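Local structure of NADH oxidase (Thermus thermophilus, 6RVB) at residues P117-I122 with L239-R244; K197-R202 with K330-A335; I243-E248 with P293-L298. The protein reduces coenzyme A disulfide with electrons from NADH, using a bound FAD, as a member of the pyridine nucleotide-disulfide oxidoreductase family. One frame throughout, in Å; residues are numbered along the deposited sequence.

Interaction 1 of 3, residues P117-I122 with L239-R244. With NAD (nicotinamide-adenine-dinucleotide), chain F.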
# COMPACT_ATOMS: atom_id res chain seq x y z
N PRO A 117 15.45 -18.92 -20.49
CA PRO A 117 15.44 -19.86 -19.37
C PRO A 117 16.71 -20.68 -19.33
O PRO A 117 17.20 -21.07 -20.39
CB PRO A 117 14.29 -20.78 -19.70
CG PRO A 117 13.83 -20.41 -21.07
CD PRO A 117 14.26 -19.04 -21.32
N SER A 118 17.21 -20.85 -18.12
CA SER A 118 18.42 -21.56 -17.81
C SER A 118 18.08 -22.98 -17.38
O SER A 118 17.74 -23.20 -16.19
CB SER A 118 19.07 -20.90 -16.63
OG SER A 118 20.47 -21.03 -16.70
N LEU A 119 18.24 -23.94 -18.29
CA LEU A 119 17.91 -25.35 -18.03
C LEU A 119 18.95 -26.13 -17.27
O LEU A 119 20.14 -26.02 -17.54
CB LEU A 119 17.71 -26.04 -19.36
CG LEU A 119 16.73 -25.23 -20.14
CD1 LEU A 119 16.31 -26.02 -21.34
CD2 LEU A 119 15.49 -24.73 -19.19
N PRO A 120 18.50 -27.01 -16.39
CA PRO A 120 19.55 -27.78 -15.69
C PRO A 120 19.94 -28.97 -16.53
O PRO A 120 19.22 -29.40 -17.44
CB PRO A 120 18.81 -28.28 -14.48
CG PRO A 120 17.42 -28.62 -15.07
CD PRO A 120 17.17 -27.65 -16.25
N PRO A 121 21.08 -29.53 -16.21
CA PRO A 121 21.62 -30.61 -17.05
C PRO A 121 21.05 -31.93 -16.59
O PRO A 121 21.65 -32.57 -15.75
CB PRO A 121 23.08 -30.58 -16.68
CG PRO A 121 22.98 -30.15 -15.19
CD PRO A 121 21.86 -29.27 -15.00
N ILE A 122 19.92 -32.29 -17.17
CA ILE A 122 19.22 -33.50 -16.84
C ILE A 122 18.89 -34.24 -18.10
O ILE A 122 18.16 -33.77 -18.94
CB ILE A 122 17.96 -33.18 -16.16
CG1 ILE A 122 18.24 -32.46 -14.84
CG2 ILE A 122 17.21 -34.40 -15.94
CD1 ILE A 122 16.99 -32.20 -14.03
N LEU A 239 9.85 -26.61 -16.56
CA LEU A 239 11.20 -26.35 -16.04
C LEU A 239 11.21 -24.90 -15.62
O LEU A 239 11.25 -24.00 -16.42
CB LEU A 239 12.24 -26.58 -17.15
CG LEU A 239 12.38 -28.05 -17.55
CD1 LEU A 239 13.45 -28.19 -18.52
CD2 LEU A 239 12.59 -28.99 -16.39
N ALA A 240 11.15 -24.65 -14.35
CA ALA A 240 11.05 -23.28 -13.88
C ALA A 240 12.20 -22.94 -12.99
O ALA A 240 12.00 -22.73 -11.84
CB ALA A 240 9.83 -23.13 -13.13
N THR A 241 13.39 -22.88 -13.55
CA THR A 241 14.63 -23.07 -12.84
C THR A 241 15.52 -21.86 -13.06
O THR A 241 16.76 -21.94 -12.87
CB THR A 241 15.44 -24.34 -13.38
OG1 THR A 241 15.33 -24.38 -14.80
CG2 THR A 241 14.93 -25.64 -12.84
N GLY A 242 14.94 -20.76 -13.50
CA GLY A 242 15.75 -19.58 -13.64
C GLY A 242 16.09 -19.12 -15.04
O GLY A 242 15.95 -19.84 -16.00
N ILE A 243 16.55 -17.89 -15.16
CA ILE A 243 16.82 -17.33 -16.46
C ILE A 243 18.20 -16.77 -16.40
O ILE A 243 18.77 -16.69 -15.38
CB ILE A 243 15.87 -16.20 -16.77
CG1 ILE A 243 15.83 -15.21 -15.62
CG2 ILE A 243 14.46 -16.70 -16.91
CD1 ILE A 243 14.92 -14.09 -15.83
N ARG A 244 18.78 -16.46 -17.54
CA ARG A 244 20.09 -15.86 -17.64
C ARG A 244 19.90 -14.85 -18.79
O ARG A 244 19.04 -14.98 -19.67
CB ARG A 244 21.14 -16.92 -17.95
CG ARG A 244 21.16 -17.48 -19.52
CD ARG A 244 22.55 -18.10 -20.07
NE ARG A 244 22.92 -19.30 -19.27
CZ ARG A 244 23.22 -20.54 -19.73
NH1 ARG A 244 23.25 -20.83 -21.03
NH2 ARG A 244 23.48 -21.51 -18.85
PA NAD F . 14.12 -18.37 -9.91
O1A NAD F . 13.31 -17.29 -9.24
O2A NAD F . 15.56 -18.25 -10.01
O5B NAD F . 13.85 -19.81 -9.20
C5B NAD F . 14.27 -20.34 -7.89
C4B NAD F . 15.03 -21.71 -7.99
O4B NAD F . 15.43 -22.76 -7.07
C3B NAD F . 14.10 -22.40 -8.85
O3B NAD F . 14.21 -21.62 -9.97
C2B NAD F . 14.84 -23.69 -9.00
O2B NAD F . 15.60 -24.10 -10.13
C1B NAD F . 15.96 -23.64 -8.07
N9A NAD F . 15.79 -25.11 -8.39
C8A NAD F . 14.81 -26.06 -7.95
N7A NAD F . 14.95 -27.33 -8.47
C5A NAD F . 15.99 -27.20 -9.27
C6A NAD F . 16.51 -28.18 -10.00
N6A NAD F . 15.88 -29.29 -9.84
N1A NAD F . 17.57 -27.94 -10.82
C2A NAD F . 18.03 -26.61 -10.82
N3A NAD F . 17.47 -25.56 -10.09
C4A NAD F . 16.49 -25.87 -9.30
O3 NAD F . 13.65 -18.40 -11.40
PN NAD F . 12.21 -18.20 -12.09
O1N NAD F . 12.44 -18.96 -13.42
O2N NAD F . 11.06 -18.56 -11.25
O5D NAD F . 12.16 -16.61 -12.14
C5D NAD F . 11.80 -15.95 -13.33
C4D NAD F . 12.08 -14.44 -13.38
O4D NAD F . 11.20 -13.70 -14.27
C3D NAD F . 11.93 -13.91 -11.98
O3D NAD F . 13.12 -13.97 -11.15
C2D NAD F . 11.54 -12.51 -12.34
O2D NAD F . 12.66 -11.84 -12.79
C1D NAD F . 10.65 -12.65 -13.54
N1N NAD F . 9.36 -12.99 -12.87
C2N NAD F . 8.85 -12.10 -11.93
C3N NAD F . 7.65 -12.33 -11.22
C7N NAD F . 7.10 -11.33 -10.20
O7N NAD F . 7.88 -10.29 -9.64
N7N NAD F . 5.83 -11.44 -9.80
C4N NAD F . 6.94 -13.52 -11.48
C5N NAD F . 7.46 -14.42 -12.40
C6N NAD F . 8.66 -14.15 -13.07
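T241 reaches across to S118 with its hydroxyl, OG1 donating to S118 O at 3.0 Å from above the carbonyl plane, 36° out of it. The first torsion sets OG1 between the backbone N and the carbonyl carbon (chi1 40°). That leaves CG2 beside the ribose hydroxyl O2B of NAD, and a single threonine serves both partners. A nearly straight backbone bond runs alongside, S118 N to G242 O (2.7 Å, 176° at the hydrogen). Farther along, L119 and L239 cross at about a right angle, CD2 of the first meeting CD1 of the second at 4.1 Å. P120 turns CB to the adenine, 3.9 Å from N1A. The dinucleotide also uses the backbone: O3B donates to A240 O at 3.1 Å, and G242 N gives O1N a weak bond. At the backbone angles of G242 a side chain would press against the preceding carbonyl oxygen. Beyond the loops, P117 and I243 form an antiparallel non-hydrogen-bonded pair joining strands 115-117 and 243-245. These two strands lie where the chain passes between the FAD and NAD parallel sheets: 115-117 leads on to strand 130-131, 243-245 follows strand 236-239, and T241 leans on L155 of strand 151-155.

Interaction 2 of 3, residues K197-R202 with K330-A335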
# COMPACT_ATOMS: atom_id res chain seq x y z
N LYS A 197 4.61 -22.83 1.55
CA LYS A 197 4.39 -24.30 1.57
C LYS A 197 3.02 -24.62 2.15
O LYS A 197 2.35 -25.45 1.62
CB LYS A 197 5.45 -25.04 2.38
CG LYS A 197 5.42 -26.57 2.30
CD LYS A 197 6.76 -27.06 2.88
CE LYS A 197 7.05 -28.55 2.80
NZ LYS A 197 6.28 -29.29 3.80
N GLU A 198 2.61 -23.93 3.21
CA GLU A 198 1.34 -24.20 3.80
C GLU A 198 0.26 -23.86 2.79
O GLU A 198 -0.59 -24.64 2.58
CB GLU A 198 1.21 -23.51 5.13
CG GLU A 198 0.15 -24.03 5.98
CD GLU A 198 0.07 -23.33 7.32
OE1 GLU A 198 0.93 -22.45 7.60
OE2 GLU A 198 -0.87 -23.67 8.10
N GLU A 199 0.30 -22.73 2.12
CA GLU A 199 -0.74 -22.45 1.17
C GLU A 199 -0.73 -23.37 0.01
O GLU A 199 -1.79 -23.69 -0.50
CB GLU A 199 -0.73 -21.03 0.67
CG GLU A 199 -1.82 -20.26 1.35
CD GLU A 199 -3.05 -20.10 0.49
OE1 GLU A 199 -2.80 -19.98 -0.73
OE2 GLU A 199 -4.21 -20.10 1.03
N LEU A 200 0.42 -23.81 -0.45
CA LEU A 200 0.41 -24.64 -1.63
C LEU A 200 -0.25 -25.94 -1.26
O LEU A 200 -0.99 -26.50 -2.06
CB LEU A 200 1.79 -24.86 -2.14
CG LEU A 200 2.54 -23.72 -2.78
CD1 LEU A 200 4.02 -23.96 -2.87
CD2 LEU A 200 1.99 -23.68 -4.06
N GLU A 201 0.04 -26.41 -0.05
CA GLU A 201 -0.49 -27.69 0.38
C GLU A 201 -1.98 -27.65 0.62
O GLU A 201 -2.74 -28.51 0.13
CB GLU A 201 0.24 -28.18 1.58
CG GLU A 201 1.55 -28.70 1.18
CD GLU A 201 2.43 -29.01 2.32
OE1 GLU A 201 2.11 -28.70 3.50
OE2 GLU A 201 3.48 -29.53 1.99
N ARG A 202 -2.44 -26.65 1.35
CA ARG A 202 -3.86 -26.31 1.45
C ARG A 202 -4.58 -26.35 0.09
O ARG A 202 -5.72 -26.52 0.05
CB ARG A 202 -3.98 -24.94 2.13
CG ARG A 202 -5.37 -24.47 2.39
CD ARG A 202 -5.40 -23.09 2.97
NE ARG A 202 -4.44 -22.89 4.06
CZ ARG A 202 -4.74 -22.95 5.38
NH1 ARG A 202 -5.99 -23.24 5.77
NH2 ARG A 202 -3.80 -22.71 6.31
N LYS A 330 1.61 -13.25 -6.80
CA LYS A 330 0.45 -13.88 -6.21
C LYS A 330 0.57 -15.40 -6.33
O LYS A 330 0.87 -15.96 -7.41
CB LYS A 330 -0.82 -13.41 -6.92
CG LYS A 330 -2.11 -14.05 -6.45
CD LYS A 330 -3.11 -14.09 -7.64
CE LYS A 330 -4.46 -14.64 -7.20
NZ LYS A 330 -4.57 -16.12 -7.11
N ALA A 331 0.35 -16.07 -5.22
CA ALA A 331 0.36 -17.53 -5.23
C ALA A 331 -0.88 -18.01 -4.49
O ALA A 331 -0.95 -17.82 -3.26
CB ALA A 331 1.61 -18.03 -4.59
N PHE A 332 -1.88 -18.52 -5.22
CA PHE A 332 -3.18 -18.77 -4.62
C PHE A 332 -3.74 -17.59 -3.81
O PHE A 332 -4.01 -16.50 -4.36
CB PHE A 332 -3.16 -20.05 -3.80
CG PHE A 332 -2.76 -21.26 -4.60
CD1 PHE A 332 -3.68 -21.97 -5.28
CD2 PHE A 332 -1.43 -21.64 -4.71
CE1 PHE A 332 -3.30 -22.99 -6.07
CE2 PHE A 332 -1.02 -22.70 -5.49
CZ PHE A 332 -1.94 -23.37 -6.17
N ASP A 333 -3.90 -17.77 -2.51
CA ASP A 333 -4.55 -16.75 -1.72
C ASP A 333 -3.53 -15.90 -0.97
O ASP A 333 -3.88 -15.18 -0.01
CB ASP A 333 -5.54 -17.37 -0.70
CG ASP A 333 -6.70 -18.19 -1.39
OD1 ASP A 333 -7.23 -17.82 -2.50
OD2 ASP A 333 -7.09 -19.26 -0.79
N LEU A 334 -2.25 -15.95 -1.37
CA LEU A 334 -1.26 -15.10 -0.75
C LEU A 334 -0.74 -14.15 -1.76
O LEU A 334 -0.50 -14.56 -2.89
CB LEU A 334 -0.12 -15.94 -0.24
CG LEU A 334 -0.41 -16.75 1.00
CD1 LEU A 334 0.83 -17.33 1.43
CD2 LEU A 334 -0.99 -15.81 2.04
N ALA A 335 -0.60 -12.88 -1.37
CA ALA A 335 0.23 -11.88 -2.11
C ALA A 335 1.57 -11.72 -1.38
O ALA A 335 1.56 -11.39 -0.18
CB ALA A 335 -0.49 -10.56 -2.14
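E199, on helix 190-202, faces the tip of a beta hairpin, a type II' turn from A331 to L334 between strands 327-331 and 334-340, the CA atoms of E199 and F332 lying 7.3 Å apart. The glutamate chain bends at chi2 (-101°), and its carboxylate lies against the turn. OE1 accepts the N-H of D333 at 3.0 Å; the bond is fairly straight, 163° at the hydrogen, and meets OE1 from above the carboxylate plane. Closer to the helix the same side chain is apolar in its contacts, CG resting 3.8 Å from L334 CG. L200 crosses F332 at about a right angle, CD2 standing at the ring edge near CE2, while H203 stacks on that ring. On the hairpin itself, K330 NZ donates to F332 O at 2.8 Å and also forms a salt bridge with E166. An alanine in place of E199 would probably leave the D333 N-H without this acceptor and open a gap beside L334 where CG had packed. The contact joins the NAD-binding part of the chain to the dimerisation domain through a buried carboxylate together with the apolar contacts of L200, F332 and L334. Because E199 OE2 lies 3.5 Å from D333 OD2, the two like charges probably raise the proton affinity of one of them, an effect that R394, which touches E199 and bonds to D333 O, may temper.

Interaction 3 of 3, residues I243-E248 with P293-L298. With FAD (flavin-adenine dinucleotide), chain E.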
# COMPACT_ATOMS: atom_id res chain seq x y z
N ILE A 243 16.55 -17.89 -15.16
CA ILE A 243 16.82 -17.33 -16.46
C ILE A 243 18.20 -16.77 -16.40
O ILE A 243 18.77 -16.69 -15.38
CB ILE A 243 15.87 -16.20 -16.77
CG1 ILE A 243 15.83 -15.21 -15.62
CG2 ILE A 243 14.46 -16.70 -16.91
CD1 ILE A 243 14.92 -14.09 -15.83
N ARG A 244 18.78 -16.46 -17.54
CA ARG A 244 20.09 -15.86 -17.64
C ARG A 244 19.90 -14.85 -18.79
O ARG A 244 19.04 -14.98 -19.67
CB ARG A 244 21.14 -16.92 -17.95
CG ARG A 244 21.16 -17.48 -19.52
CD ARG A 244 22.55 -18.10 -20.07
NE ARG A 244 22.92 -19.30 -19.27
CZ ARG A 244 23.22 -20.54 -19.73
NH1 ARG A 244 23.25 -20.83 -21.03
NH2 ARG A 244 23.48 -21.51 -18.85
N PRO A 245 20.66 -13.79 -18.81
CA PRO A 245 20.50 -12.82 -19.89
C PRO A 245 21.04 -13.24 -21.25
O PRO A 245 21.99 -14.01 -21.35
CB PRO A 245 21.31 -11.66 -19.41
CG PRO A 245 22.34 -12.29 -18.61
CD PRO A 245 21.76 -13.46 -17.92
N ASN A 246 20.41 -12.70 -22.29
CA ASN A 246 20.83 -12.87 -23.67
C ASN A 246 21.94 -11.97 -24.19
O ASN A 246 21.74 -11.12 -25.04
CB ASN A 246 19.63 -12.73 -24.53
CG ASN A 246 18.88 -13.95 -24.55
OD1 ASN A 246 19.46 -15.03 -24.56
ND2 ASN A 246 17.57 -13.83 -24.51
N THR A 247 23.13 -12.22 -23.73
CA THR A 247 24.16 -11.30 -24.01
C THR A 247 24.94 -11.72 -25.24
O THR A 247 25.96 -11.16 -25.52
CB THR A 247 25.09 -11.18 -22.81
OG1 THR A 247 25.93 -12.33 -22.74
CG2 THR A 247 24.32 -11.16 -21.52
N GLU A 248 24.48 -12.69 -26.00
CA GLU A 248 25.38 -13.31 -26.96
C GLU A 248 25.79 -12.35 -28.14
O GLU A 248 27.02 -12.10 -28.45
CB GLU A 248 24.73 -14.61 -27.37
CG GLU A 248 25.49 -15.57 -28.28
CD GLU A 248 24.52 -16.67 -28.82
OE1 GLU A 248 23.61 -17.11 -28.04
OE2 GLU A 248 24.62 -17.06 -30.03
N PRO A 293 26.40 -2.71 -9.06
CA PRO A 293 25.51 -3.25 -10.08
C PRO A 293 24.97 -4.60 -9.68
O PRO A 293 25.60 -5.35 -8.95
CB PRO A 293 26.46 -3.42 -11.26
CG PRO A 293 27.49 -2.52 -11.02
CD PRO A 293 27.73 -2.48 -9.60
N TYR A 294 23.82 -4.90 -10.26
CA TYR A 294 22.96 -5.96 -9.79
C TYR A 294 22.01 -6.38 -10.95
O TYR A 294 21.82 -5.62 -11.85
CB TYR A 294 22.22 -5.41 -8.60
CG TYR A 294 21.42 -6.41 -7.90
CD1 TYR A 294 21.98 -7.33 -7.02
CD2 TYR A 294 20.10 -6.50 -8.17
CE1 TYR A 294 21.21 -8.33 -6.43
CE2 TYR A 294 19.33 -7.44 -7.57
CZ TYR A 294 19.86 -8.38 -6.71
OH TYR A 294 18.93 -9.27 -6.17
N TRP A 295 21.46 -7.57 -10.99
CA TRP A 295 20.64 -7.91 -12.11
C TRP A 295 19.28 -8.10 -11.62
O TRP A 295 19.05 -8.98 -10.88
CB TRP A 295 21.13 -9.19 -12.82
CG TRP A 295 20.36 -9.56 -14.07
CD1 TRP A 295 19.97 -8.72 -15.03
CD2 TRP A 295 19.91 -10.87 -14.49
NE1 TRP A 295 19.28 -9.36 -15.99
CE2 TRP A 295 19.24 -10.70 -15.71
CE3 TRP A 295 20.00 -12.16 -13.97
CZ2 TRP A 295 18.68 -11.72 -16.37
CZ3 TRP A 295 19.42 -13.13 -14.64
CH2 TRP A 295 18.75 -12.92 -15.80
N LEU A 296 18.34 -7.27 -12.00
CA LEU A 296 17.00 -7.38 -11.50
C LEU A 296 15.96 -7.43 -12.68
O LEU A 296 15.30 -6.46 -12.99
CB LEU A 296 16.77 -6.24 -10.50
CG LEU A 296 15.39 -6.04 -9.95
CD1 LEU A 296 15.26 -7.11 -8.95
CD2 LEU A 296 15.36 -4.78 -9.29
N PRO A 297 15.81 -8.59 -13.33
CA PRO A 297 14.93 -8.77 -14.47
C PRO A 297 13.47 -8.72 -14.20
O PRO A 297 12.80 -9.69 -14.45
CB PRO A 297 15.26 -10.16 -14.92
CG PRO A 297 16.49 -10.50 -14.36
CD PRO A 297 16.61 -9.79 -13.08
N LEU A 298 12.98 -7.59 -13.76
CA LEU A 298 11.53 -7.39 -13.63
C LEU A 298 11.06 -6.47 -14.71
O LEU A 298 11.84 -5.76 -15.27
CB LEU A 298 11.20 -6.75 -12.28
CG LEU A 298 11.75 -7.62 -11.16
CD1 LEU A 298 11.87 -6.83 -10.01
CD2 LEU A 298 10.91 -8.80 -10.87
PA FAD E . 12.11 -10.07 -22.97
O1A FAD E . 12.89 -11.40 -22.48
O2A FAD E . 10.69 -9.73 -22.47
O5B FAD E . 12.06 -10.00 -24.63
C5B FAD E . 13.25 -10.19 -25.48
C4B FAD E . 12.86 -10.50 -26.92
O4B FAD E . 13.95 -10.06 -27.72
C3B FAD E . 12.57 -11.97 -27.13
O3B FAD E . 11.18 -12.23 -27.58
C2B FAD E . 13.52 -12.28 -28.20
O2B FAD E . 12.67 -13.00 -29.10
C1B FAD E . 14.05 -10.93 -28.77
N9A FAD E . 15.48 -11.11 -29.19
C8A FAD E . 16.47 -11.76 -28.49
N7A FAD E . 17.61 -11.91 -29.22
C5A FAD E . 17.37 -11.33 -30.42
C6A FAD E . 18.20 -11.13 -31.65
N6A FAD E . 19.49 -11.57 -31.61
N1A FAD E . 17.60 -10.50 -32.70
C2A FAD E . 16.29 -10.06 -32.61
N3A FAD E . 15.44 -10.18 -31.54
C4A FAD E . 15.96 -10.81 -30.42
N1 FAD E . 7.94 -9.10 -14.12
C2 FAD E . 7.36 -8.35 -13.12
O2 FAD E . 7.80 -7.20 -12.85
N3 FAD E . 6.30 -8.84 -12.46
C4 FAD E . 5.71 -10.06 -12.73
O4 FAD E . 4.68 -10.53 -12.11
C4X FAD E . 6.27 -10.89 -13.84
N5 FAD E . 5.68 -12.11 -14.15
C5X FAD E . 6.26 -12.84 -15.15
C6 FAD E . 5.71 -14.10 -15.49
C7 FAD E . 6.27 -14.87 -16.54
C7M FAD E . 5.63 -16.20 -16.85
C8 FAD E . 7.46 -14.36 -17.31
C8M FAD E . 8.10 -15.14 -18.43
C9 FAD E . 8.03 -13.12 -16.96
C9A FAD E . 7.50 -12.31 -15.92
N10 FAD E . 8.08 -11.02 -15.61
C10 FAD E . 7.47 -10.31 -14.55
C1' FAD E . 9.29 -10.50 -16.28
C2' FAD E . 9.09 -9.92 -17.65
O2' FAD E . 8.77 -10.95 -18.58
C3' FAD E . 10.38 -9.33 -18.15
O3' FAD E . 11.05 -8.66 -17.09
C4' FAD E . 9.94 -8.35 -19.26
O4' FAD E . 9.13 -8.93 -20.35
C5' FAD E . 11.11 -7.48 -19.75
O5' FAD E . 11.87 -8.08 -20.80
P FAD E . 12.76 -7.31 -21.90
O1P FAD E . 11.90 -6.38 -22.74
O2P FAD E . 14.23 -6.94 -21.58
O3P FAD E . 12.98 -8.65 -22.78
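W295 lays the outer rim of its six-membered ring against strand 243-245, at I243, R244 and P245. P245 lies over one face, CD 4.0 Å from the centroid of that ring and 22° off its normal, a CH-pi contact displaced toward the rim. P297 takes the opposite face, with CG over the ring centre, and the indole is therefore sandwiched between two prolines. I243 closes the edge: its carbonyl O lies near the ring plane, 3.7 Å from CZ3, and CG1 packs 3.7 Å from CH2. With CG anti to the backbone N (chi1 -177°), the indole extends toward strand 243-245; its NE1 is hydrogen-bonded to D281 O. P297 is the centre of an inverse gamma turn, L298 N bonding to L296 O at 2.7 Å, and L298 then occupies the N-cap position before helix 299-313. Here the chain meets both cofactors: P297 O accepts a hydrogen bond from NAD O2D and lies 3.3 Å from FAD O3', and L298 places CB 3.5 Å from flavin O2. Beside the indole, I243 and P297 run antiparallel as side chains, the protruding CD1 of the isoleucine 4.0 Å from CB of the proline and also against the CH2 corner of the ring.

Interactions 1 and 3 share I243 and R244 and both use strand 243-245, whereas interaction 2 stands apart, its centre about 23 Å from that of the first and about 28 Å from that of the third. Burial follows a different order: 197-202 with 330-335 is a buried contact, 117-122 with 239-244 partly buried, 243-248 with 293-298 near the surface. The chemistry differs again. Interaction 1 is held by hydrogen bonds between loops beside NAD; interaction 3 has none across its segments and depends on the shape of an indole and two prolines, close to NAD and FAD together. Interaction 2, with the side chain of A331 about 9 Å from NAD, sets a carboxylate against a hairpin where the nucleotide-binding part of the chain meets the dimerisation domain.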